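PDB 3PF6: DUF6833 domain-containing protein from Pseudomonas phage LUZ7, which is of unknown function but folds as a small two-helix phage protein that pairs with a second copy of itself. Local coordinates for residues A[21-24]-A[25-29]; A[39-42]-A[43-47]; A[46-49]-A[50-54]. One frame throughout, in Å; residues are numbered along the deposited sequence.

Contact 1: residues A[21-24]-A[25-29]; sequences STKD and ALEEA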
ATOM      1  N   SER A  21      -9.856   8.417  -2.557  1.00 11.96           N
ATOM      2  CA  SER A  21      -8.787   8.552  -3.559  1.00 12.83           C
ATOM      3  C   SER A  21      -7.508   8.045  -2.996  1.00 11.94           C
ATOM      4  O   SER A  21      -7.332   7.948  -1.775  1.00 10.87           O
ATOM      5  CB  SER A  21      -8.595  10.006  -3.983  1.00 14.99           C
ATOM      6  OG  SER A  21      -8.197  10.825  -2.915  1.00 20.32           O
ATOM      7  N   THR A  22      -6.557   7.773  -3.887  1.00 12.95           N
ATOM      8  CA  THR A  22      -5.248   7.371  -3.409  1.00 12.01           C
ATOM      9  C   THR A  22      -4.589   8.528  -2.645  1.00 11.84           C
ATOM     10  O   THR A  22      -3.821   8.305  -1.702  1.00 11.82           O
ATOM     11  CB  THR A  22      -4.366   6.832  -4.550  1.00 12.79           C
ATOM     12  OG1 THR A  22      -4.373   7.769  -5.626  1.00 15.39           O
ATOM     13  CG2 THR A  22      -4.900   5.463  -5.025  1.00 14.64           C
ATOM     14  N   LYS A  23      -4.904   9.760  -3.023  1.00 13.36           N
ATOM     15  CA  LYS A  23      -4.481  10.906  -2.227  1.00 13.22           C
ATOM     16  C   LYS A  23      -4.881  10.806  -0.768  1.00 12.25           C
ATOM     17  O   LYS A  23      -4.057  10.936   0.146  1.00 12.70           O
ATOM     18  CB  LYS A  23      -5.031  12.195  -2.847  1.00 14.71           C
ATOM     19  CG  LYS A  23      -4.594  13.428  -2.144  1.00 16.89           C
ATOM     20  CD  LYS A  23      -5.099  14.695  -2.845  1.00 22.50           C
ATOM     21  CE  LYS A  23      -4.839  15.940  -1.973  1.00 23.95           C
ATOM     22  NZ  LYS A  23      -5.178  17.223  -2.649  1.00 30.78           N
ATOM     23  N   ASP A  24      -6.171  10.576  -0.545  1.00 12.46           N
ATOM     24  CA  ASP A  24      -6.737  10.441   0.795  1.00 12.56           C
ATOM     25  C   ASP A  24      -6.121   9.261   1.544  1.00 10.00           C
ATOM     26  O   ASP A  24      -5.873   9.332   2.746  1.00 11.17           O
ATOM     27  CB  ASP A  24      -8.261  10.230   0.710  1.00 12.68           C
ATOM     28  CG  ASP A  24      -9.001  11.444   0.162  1.00 18.68           C
ATOM     29  OD1 ASP A  24      -9.553  12.211   0.944  1.00 22.84           O
ATOM     30  OD2 ASP A  24      -8.979  11.649  -1.069  1.00 24.51           O
ATOM     31  N   ALA A  25      -5.904   8.144   0.829  1.00  9.74           N
ATOM     32  CA  ALA A  25      -5.331   6.944   1.449  1.00  9.27           C
ATOM     33  C   ALA A  25      -3.914   7.229   1.944  1.00  9.19           C
ATOM     34  O   ALA A  25      -3.487   6.753   2.997  1.00 10.97           O
ATOM     35  CB  ALA A  25      -5.319   5.773   0.429  1.00  9.02           C
ATOM     36  N   LEU A  26      -3.158   8.018   1.173  1.00  9.12           N
ATOM     37  CA  LEU A  26      -1.830   8.422   1.610  1.00  8.97           C
ATOM     38  C   LEU A  26      -1.882   9.339   2.825  1.00 10.09           C
ATOM     39  O   LEU A  26      -1.161   9.130   3.802  1.00 10.78           O
ATOM     40  CB  LEU A  26      -1.042   9.092   0.467  1.00  9.78           C
ATOM     41  CG  LEU A  26      -0.632   8.158  -0.675  1.00  9.19           C
ATOM     42  CD1 LEU A  26      -0.128   9.003  -1.844  1.00 12.59           C
ATOM     43  CD2 LEU A  26       0.391   7.107  -0.211  1.00 12.29           C
ATOM     44  N   GLU A  27      -2.778  10.312   2.786  1.00 10.95           N
ATOM     45  CA  GLU A  27      -3.001  11.198   3.945  1.00 12.37           C
ATOM     46  C   GLU A  27      -3.294  10.404   5.231  1.00 12.42           C
ATOM     47  O   GLU A  27      -2.727  10.658   6.291  1.00 13.30           O
ATOM     48  CB  GLU A  27      -4.142  12.177   3.644  1.00 14.32           C
ATOM     49  CG  GLU A  27      -3.779  13.228   2.596  1.00 17.72           C
ATOM     50  CD  GLU A  27      -4.963  14.001   2.023  1.00 25.33           C
ATOM     51  OE1 GLU A  27      -6.127  13.757   2.437  1.00 28.67           O
ATOM     52  OE2 GLU A  27      -4.715  14.870   1.148  1.00 27.87           O
ATOM     53  N   GLU A  28      -4.181   9.428   5.131  1.00 11.29           N
ATOM     54  CA  GLU A  28      -4.588   8.655   6.296  1.00 12.55           C
ATOM     55  C   GLU A  28      -3.488   7.716   6.757  1.00 12.10           C
ATOM     56  O   GLU A  28      -3.280   7.541   7.947  1.00 12.56           O
ATOM     57  CB  GLU A  28      -5.917   7.934   6.014  1.00 13.29           C
ATOM     58  CG  GLU A  28      -7.053   8.910   5.821  1.00 15.63           C
ATOM     59  CD  GLU A  28      -7.449   9.633   7.106  1.00 19.85           C
ATOM     60  OE1 GLU A  28      -7.371   9.025   8.193  1.00 22.40           O
ATOM     61  OE2 GLU A  28      -7.866  10.812   7.026  1.00 25.36           O
ATOM     62  N   ALA A  29      -2.754   7.120   5.833  1.00 10.65           N
ATOM     63  CA  ALA A  29      -1.612   6.329   6.208  1.00 10.70           C
ATOM     64  C   ALA A  29      -0.552   7.182   6.912  1.00 11.28           C
ATOM     65  O   ALA A  29       0.082   6.716   7.876  1.00 11.92           O
ATOM     66  CB  ALA A  29      -1.029   5.624   4.979  1.00 10.06           C
TER
HETATM   67  O   HOH W   1      -7.694  12.176   3.748  1.00 34.44           O
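Glu27 folds back over the turn before it, and its side chain meets Lys23 and Asp24 atom by atom. Its CB rests on the backbone oxygen of Asp24, and Glu27 CG sits 3.4 Å from Lys23 O, because chi1 of -70° sets CG beside the backbone N and opposite the carbonyl carbon. From there the chain runs out extended and its two oxygens meet different neighbours. Glu27 OE2 lies against the aliphatic shaft of Lys23, 3.3 Å from Lys23 CE, and the two side chains run obliquely past each other. The ammonium overshoots: Lys23 NZ and Glu27 OE2 are 4.5 Å apart, opposite charges that may attract mildly but form no salt bridge. The other oxygen, Glu27 OE1, faces Asp24 OD1 at 4.0 Å, two carboxylates side by side with planes 58° apart. A water bridges the two and probably eases the approach, donating to Glu27 OE1 at 2.6 Å and, by a weak bond, to Asp24 OD1. This is the N-terminal end of helix 22-32, where Ser21 is the N-cap residue and its OG accepts from Asp24 N, although that hydroxyl's modelled place is less sure. The regular i to i+4 ladder starts at once, with Ala25 N bonded to Ser21 O at 3.0 Å. Thr22 turns its OG1 to Val8 O of the second subunit, and Leu26 leans on Phe41, Leu45 and Met46 of helix 38-58.

Contact 2: residues A[39-42]-A[43-47]; sequences HDFM and RALMG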
ATOM      1  N   HIS A  39      10.463  10.336   2.469  1.00 15.17           N
ATOM      2  CA  HIS A  39      11.076   9.407   1.536  1.00 14.88           C
ATOM      3  C   HIS A  39      10.730   7.944   1.858  1.00 13.25           C
ATOM      4  O   HIS A  39      10.309   7.159   0.950  1.00 13.22           O
ATOM      5  CB  HIS A  39      12.598   9.549   1.485  1.00 16.12           C
ATOM      6  CG  HIS A  39      13.227   8.676   0.450  1.00 18.02           C
ATOM      7  ND1 HIS A  39      13.729   7.425   0.721  1.00 21.09           N
ATOM      8  CD2 HIS A  39      13.375   8.865  -0.879  1.00 21.27           C
ATOM      9  CE1 HIS A  39      14.169   6.882  -0.399  1.00 20.05           C
ATOM     10  NE2 HIS A  39      13.978   7.744  -1.384  1.00 23.23           N
ATOM     11  N   ASP A  40      10.955   7.554   3.108  1.00 13.46           N
ATOM     12  CA  ASP A  40      10.704   6.165   3.491  1.00 12.47           C
ATOM     13  C   ASP A  40       9.214   5.858   3.361  1.00 10.96           C
ATOM     14  O   ASP A  40       8.833   4.766   2.973  1.00 10.13           O
ATOM     15  CB  ASP A  40      11.180   5.862   4.924  1.00 13.37           C
ATOM     16  CG  ASP A  40      12.698   5.771   5.030  1.00 17.13           C
ATOM     17  OD1 ASP A  40      13.388   5.673   3.978  1.00 19.66           O
ATOM     18  OD2 ASP A  40      13.198   5.769   6.179  1.00 17.09           O
ATOM     19  N   PHE A  41       8.364   6.825   3.729  1.00 11.65           N
ATOM     20  CA  PHE A  41       6.916   6.652   3.640  1.00 10.50           C
ATOM     21  C   PHE A  41       6.505   6.367   2.194  1.00 10.92           C
ATOM     22  O   PHE A  41       5.770   5.419   1.915  1.00 10.58           O
ATOM     23  CB  PHE A  41       6.205   7.895   4.177  1.00 11.41           C
ATOM     24  CG  PHE A  41       4.722   7.817   4.088  1.00 10.66           C
ATOM     25  CD1 PHE A  41       4.002   7.118   5.046  1.00 12.51           C
ATOM     26  CD2 PHE A  41       4.038   8.445   3.045  1.00 11.61           C
ATOM     27  CE1 PHE A  41       2.619   7.033   4.963  1.00 12.86           C
ATOM     28  CE2 PHE A  41       2.640   8.371   2.956  1.00 13.11           C
ATOM     29  CZ  PHE A  41       1.941   7.652   3.909  1.00 12.59           C
HETATM   30  N   MSE A  42       6.980   7.202   1.259  1.00 10.31           N
HETATM   31  CA  MSE A  42       6.600   6.970  -0.127  1.00 10.71           C
HETATM   32  C   MSE A  42       7.202   5.690  -0.668  1.00 10.35           C
HETATM   33  O   MSE A  42       6.581   5.018  -1.491  1.00 10.24           O
HETATM   34  CB  MSE A  42       6.977   8.168  -1.019  1.00 12.46           C
HETATM   35  CG  MSE A  42       6.190   9.410  -0.697  1.00 15.10           C
HETATM   36 SE   MSE A  42       4.258   9.201  -0.966  0.90 15.56          SE
HETATM   37  CE  MSE A  42       4.200   9.420  -2.898  1.00 17.23           C
ATOM     38  N   ARG A  43       8.407   5.338  -0.223  1.00  9.55           N
ATOM     39  CA  ARG A  43       9.014   4.102  -0.700  1.00  9.54           C
ATOM     40  C   ARG A  43       8.142   2.903  -0.298  1.00  8.83           C
ATOM     41  O   ARG A  43       7.911   2.000  -1.107  1.00  9.07           O
ATOM     42  CB  ARG A  43      10.444   3.940  -0.200  1.00  9.89           C
ATOM     43  CG  ARG A  43      11.186   2.757  -0.787  1.00 11.66           C
ATOM     44  CD  ARG A  43      12.647   2.780  -0.420  1.00 14.14           C
ATOM     45  NE  ARG A  43      13.415   1.739  -1.115  1.00 16.64           N
ATOM     46  CZ  ARG A  43      13.782   1.813  -2.398  1.00 17.82           C
ATOM     47  NH1 ARG A  43      13.476   2.870  -3.133  1.00 19.06           N
ATOM     48  NH2 ARG A  43      14.464   0.822  -2.935  1.00 22.79           N
ATOM     49  N   ALA A  44       7.635   2.947   0.935  1.00  8.91           N
ATOM     50  CA  ALA A  44       6.795   1.877   1.473  1.00  8.07           C
ATOM     51  C   ALA A  44       5.454   1.832   0.742  1.00  8.94           C
ATOM     52  O   ALA A  44       5.025   0.787   0.229  1.00  8.64           O
ATOM     53  CB  ALA A  44       6.592   2.063   2.979  1.00  8.77           C
ATOM     54  N   LEU A  45       4.798   2.975   0.673  1.00  8.89           N
ATOM     55  CA  LEU A  45       3.465   3.025   0.066  1.00  8.72           C
ATOM     56  C   LEU A  45       3.464   2.870  -1.453  1.00  8.83           C
ATOM     57  O   LEU A  45       2.638   2.138  -1.999  1.00  8.44           O
ATOM     58  CB  LEU A  45       2.704   4.294   0.501  1.00  9.83           C
ATOM     59  CG  LEU A  45       1.907   4.241   1.802  1.00  9.25           C
ATOM     60  CD1 LEU A  45       0.679   3.369   1.674  1.00 10.85           C
ATOM     61  CD2 LEU A  45       2.818   3.724   2.978  1.00  9.80           C
HETATM   62  N   MSE A  46       4.400   3.537  -2.134  1.00  8.21           N
HETATM   63  CA  MSE A  46       4.478   3.403  -3.597  1.00  8.18           C
HETATM   64  C   MSE A  46       5.041   2.070  -4.047  1.00  8.30           C
HETATM   65  O   MSE A  46       4.686   1.582  -5.122  1.00  9.27           O
HETATM   66  CB  MSE A  46       5.251   4.571  -4.226  1.00  9.80           C
HETATM   67  CG  MSE A  46       4.609   5.890  -4.012  1.00 10.33           C
HETATM   68 SE   MSE A  46       2.974   6.098  -5.023  0.88 12.37          SE
HETATM   69  CE  MSE A  46       1.822   5.846  -3.607  1.00 13.06           C
ATOM     70  N   GLY A  47       5.908   1.461  -3.239  1.00  8.13           N
ATOM     71  CA  GLY A  47       6.306   0.110  -3.490  1.00  9.03           C
ATOM     72  C   GLY A  47       5.083  -0.813  -3.480  1.00  8.24           C
ATOM     73  O   GLY A  47       4.963  -1.700  -4.326  1.00  9.03           O
TER
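Leu45 lays a methyl over one face of the Phe41 ring, one helical turn on. Leu45 CD2 stands 4.2 Å from the centroid of the Phe41 ring and 23° off the normal, a CH-pi contact displaced toward the rim, with Phe41 CE1 the nearest ring atom at 3.9 Å. Phe41 reaches that place because chi1 of 178° sets CG opposite the backbone N and carries the ring forward along the helix, toward Leu45 in the next turn, whose CG comes up to CZ. The two selenomethionines are arranged differently: Met42 and Met46 run side by side and point the same way, both curled at chi2 and chi3. The terminal CE of Met42 rests on CG of Met46 at 3.7 Å and stays near its selenium, so the contact is a methyl set against the middle of a neighbouring chain. Beneath them Met46 N bonds to Met42 O at 2.7 Å, one rung of the helix ladder that also joins Leu45 N to Phe41 O. On a more exposed side, Arg43 is extended from CG to NE, and its CD approaches the His39 ring obliquely, 4.4 Å from CE1. Phe41, Leu45 and Met46 thus form the side of helix 38-58 that faces helix 22-32, packing on Leu26 and Ala29, while Met42, Met46 and Arg43 also meet Tyr16 and Pro17 of the second subunit.

Contact 3: residues A[46-49]-A[50-54]; sequences MGYH and NTLVK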
HETATM    1  N   MSE A  46       4.400   3.537  -2.134  1.00  8.21           N
HETATM    2  CA  MSE A  46       4.478   3.403  -3.597  1.00  8.18           C
HETATM    3  C   MSE A  46       5.041   2.070  -4.047  1.00  8.30           C
HETATM    4  O   MSE A  46       4.686   1.582  -5.122  1.00  9.27           O
HETATM    5  CB  MSE A  46       5.251   4.571  -4.226  1.00  9.80           C
HETATM    6  CG  MSE A  46       4.609   5.890  -4.012  1.00 10.33           C
HETATM    7 SE   MSE A  46       2.974   6.098  -5.023  0.88 12.37          SE
HETATM    8  CE  MSE A  46       1.822   5.846  -3.607  1.00 13.06           C
ATOM      9  N   GLY A  47       5.908   1.461  -3.239  1.00  8.13           N
ATOM     10  CA  GLY A  47       6.306   0.110  -3.490  1.00  9.03           C
ATOM     11  C   GLY A  47       5.083  -0.813  -3.480  1.00  8.24           C
ATOM     12  O   GLY A  47       4.963  -1.700  -4.326  1.00  9.03           O
ATOM     13  N   TYR A  48       4.159  -0.579  -2.552  1.00  7.70           N
ATOM     14  CA  TYR A  48       2.932  -1.379  -2.500  1.00  7.14           C
ATOM     15  C   TYR A  48       2.069  -1.070  -3.731  1.00  6.53           C
ATOM     16  O   TYR A  48       1.599  -1.984  -4.406  1.00  6.65           O
ATOM     17  CB  TYR A  48       2.142  -1.170  -1.198  1.00  7.28           C
ATOM     18  CG  TYR A  48       1.091  -2.233  -1.059  1.00  7.39           C
ATOM     19  CD1 TYR A  48       1.401  -3.476  -0.501  1.00  8.33           C
ATOM     20  CD2 TYR A  48      -0.182  -2.067  -1.611  1.00  6.92           C
ATOM     21  CE1 TYR A  48       0.456  -4.487  -0.445  1.00  7.70           C
ATOM     22  CE2 TYR A  48      -1.141  -3.080  -1.557  1.00  7.62           C
ATOM     23  CZ  TYR A  48      -0.809  -4.293  -0.977  1.00  8.23           C
ATOM     24  OH  TYR A  48      -1.726  -5.315  -0.930  1.00  9.19           O
ATOM     25  N   HIS A  49       1.883   0.202  -4.022  1.00  6.76           N
ATOM     26  CA  HIS A  49       1.147   0.638  -5.213  1.00  7.26           C
ATOM     27  C   HIS A  49       1.625  -0.074  -6.469  1.00  7.36           C
ATOM     28  O   HIS A  49       0.841  -0.683  -7.211  1.00  8.12           O
ATOM     29  CB  HIS A  49       1.305   2.158  -5.392  1.00  7.92           C
ATOM     30  CG  HIS A  49       0.671   2.691  -6.634  1.00  7.71           C
ATOM     31  ND1 HIS A  49      -0.561   3.300  -6.632  1.00  9.50           N
ATOM     32  CD2 HIS A  49       1.101   2.696  -7.914  1.00  9.19           C
ATOM     33  CE1 HIS A  49      -0.878   3.630  -7.874  1.00  9.67           C
ATOM     34  NE2 HIS A  49       0.127   3.292  -8.676  1.00  9.84           N
ATOM     35  N   ASN A  50       2.921   0.058  -6.752  1.00  6.70           N
ATOM     36  CA  ASN A  50       3.494  -0.520  -7.944  1.00  7.14           C
ATOM     37  C   ASN A  50       3.257  -2.029  -8.004  1.00  7.59           C
ATOM     38  O   ASN A  50       3.002  -2.569  -9.058  1.00  8.91           O
ATOM     39  CB  ASN A  50       4.975  -0.185  -8.065  1.00  8.43           C
ATOM     40  CG  ASN A  50       5.212   1.203  -8.586  1.00 10.21           C
ATOM     41  OD1 ASN A  50       4.311   1.852  -9.165  1.00 10.35           O
ATOM     42  ND2 ASN A  50       6.453   1.652  -8.465  1.00 10.34           N
ATOM     43  N   THR A  51       3.453  -2.695  -6.872  1.00  7.94           N
ATOM     44  CA  THR A  51       3.297  -4.143  -6.790  1.00  8.52           C
ATOM     45  C   THR A  51       1.860  -4.553  -7.101  1.00  8.77           C
ATOM     46  O   THR A  51       1.624  -5.476  -7.872  1.00  9.36           O
ATOM     47  CB  THR A  51       3.701  -4.611  -5.408  1.00  7.98           C
ATOM     48  OG1 THR A  51       5.097  -4.294  -5.197  1.00  9.58           O
ATOM     49  CG2 THR A  51       3.495  -6.114  -5.288  1.00  9.61           C
ATOM     50  N   LEU A  52       0.907  -3.864  -6.500  1.00  9.10           N
ATOM     51  CA  LEU A  52      -0.514  -4.169  -6.685  1.00  9.73           C
ATOM     52  C   LEU A  52      -0.929  -3.886  -8.125  1.00  9.78           C
ATOM     53  O   LEU A  52      -1.679  -4.648  -8.726  1.00 10.94           O
ATOM     54  CB  LEU A  52      -1.386  -3.406  -5.672  1.00 10.16           C
ATOM     55  CG  LEU A  52      -2.891  -3.655  -5.751  1.00 12.56           C
ATOM     56  CD1 LEU A  52      -3.224  -5.093  -5.645  1.00 15.36           C
ATOM     57  CD2 LEU A  52      -3.600  -2.839  -4.646  1.00 13.27           C
ATOM     58  N   VAL A  53      -0.418  -2.797  -8.722  1.00  9.16           N
ATOM     59  CA  VAL A  53      -0.762  -2.516 -10.112  1.00 10.09           C
ATOM     60  C   VAL A  53      -0.262  -3.662 -10.991  1.00 11.41           C
ATOM     61  O   VAL A  53      -0.971  -4.081 -11.887  1.00 11.98           O
ATOM     62  CB  VAL A  53      -0.167  -1.176 -10.596  1.00 10.81           C
ATOM     63  CG1 VAL A  53      -0.205  -1.076 -12.117  1.00 13.67           C
ATOM     64  CG2 VAL A  53      -0.878   0.009  -9.918  1.00 10.53           C
ATOM     65  N   LYS A  54       0.951  -4.146 -10.741  1.00 11.50           N
ATOM     66  CA  LYS A  54       1.534  -5.231 -11.548  1.00 15.04           C
ATOM     67  C   LYS A  54       0.722  -6.511 -11.369  1.00 14.38           C
ATOM     68  O   LYS A  54       0.407  -7.177 -12.338  1.00 15.69           O
ATOM     69  CB  LYS A  54       3.001  -5.415 -11.194  1.00 16.15           C
ATOM     70  CG  LYS A  54       3.748  -6.492 -11.974  1.00 22.55           C
ATOM     71  CD  LYS A  54       5.188  -6.588 -11.442  1.00 29.09           C
ATOM     72  CE  LYS A  54       6.015  -7.689 -12.097  1.00 34.10           C
ATOM     73  NZ  LYS A  54       7.407  -7.689 -11.510  1.00 36.98           N
TER
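Two donors of Thr51 converge on Gly47 O, the main polar feature here. Thr51 OG1 gives its hydrogen to Gly47 O at 2.7 Å and Thr51 N bonds at 3.1 Å, arriving from opposite faces of the carbonyl plane. Chi1 of -62° brings OG1 round beside its own backbone N, directing it back at the preceding turn, and Thr51 OG1 in turn accepts from His19 N of the second subunit. The remaining backbone bonds are those of a regular alpha-helix, Asn50 N to Met46 O among them. Of the ring contacts, Val53 CG2 lies over one face of His49 in a CH-pi contact, 4.0 Å from the centroid and 29° off the normal, with the two side chains pointing the same way. Asn50 OD1 meets the rim of that ring in its plane, 3.5 Å from His49 CD2, and the ring and amide planes stand 68° apart. This length of helix 38-58 is buried in the dimer, and its polar tips cross to the second subunit: His49 ND1 pairs with Tyr48 OH of that subunit, reciprocally Tyr48 OH with its His49 ND1, and His49 NE2 with its Val11 O, while Asn50 OD1 accepts from the backbone N of Gln13 of the second subunit. These partners hold the imidazole at both nitrogens. Apolar contact comes from Leu52 CD2, approaching Tyr48 CE2 obliquely at 4.0 Å; Val8 of the same chain lies against Tyr48 and Pro10 against Leu52.

In the fold
Contacts 2 and 3 are successive lengths of helix 38-58, their centres about 10 Å apart, and they share Met46 and Gly47. Contact 1 opens the shorter helix 22-32, with its centre about 13 Å from that of contact 2 and about 15 Å from that of contact 3. Leu26 makes most of the join: its CD2 packs 3.7 Å from Leu45 CB and 3.9 Å from Met46 CE, while Leu26 O lies 3.4 Å from Phe41 CZ, and Ala29 C adds a contact of 3.7 Å with Phe41 CE1. All three contacts also reach the second subunit; Ala25 and Leu26 of contact 1 pack on Tyr48 of the second subunit, the residue that contact 3 contains.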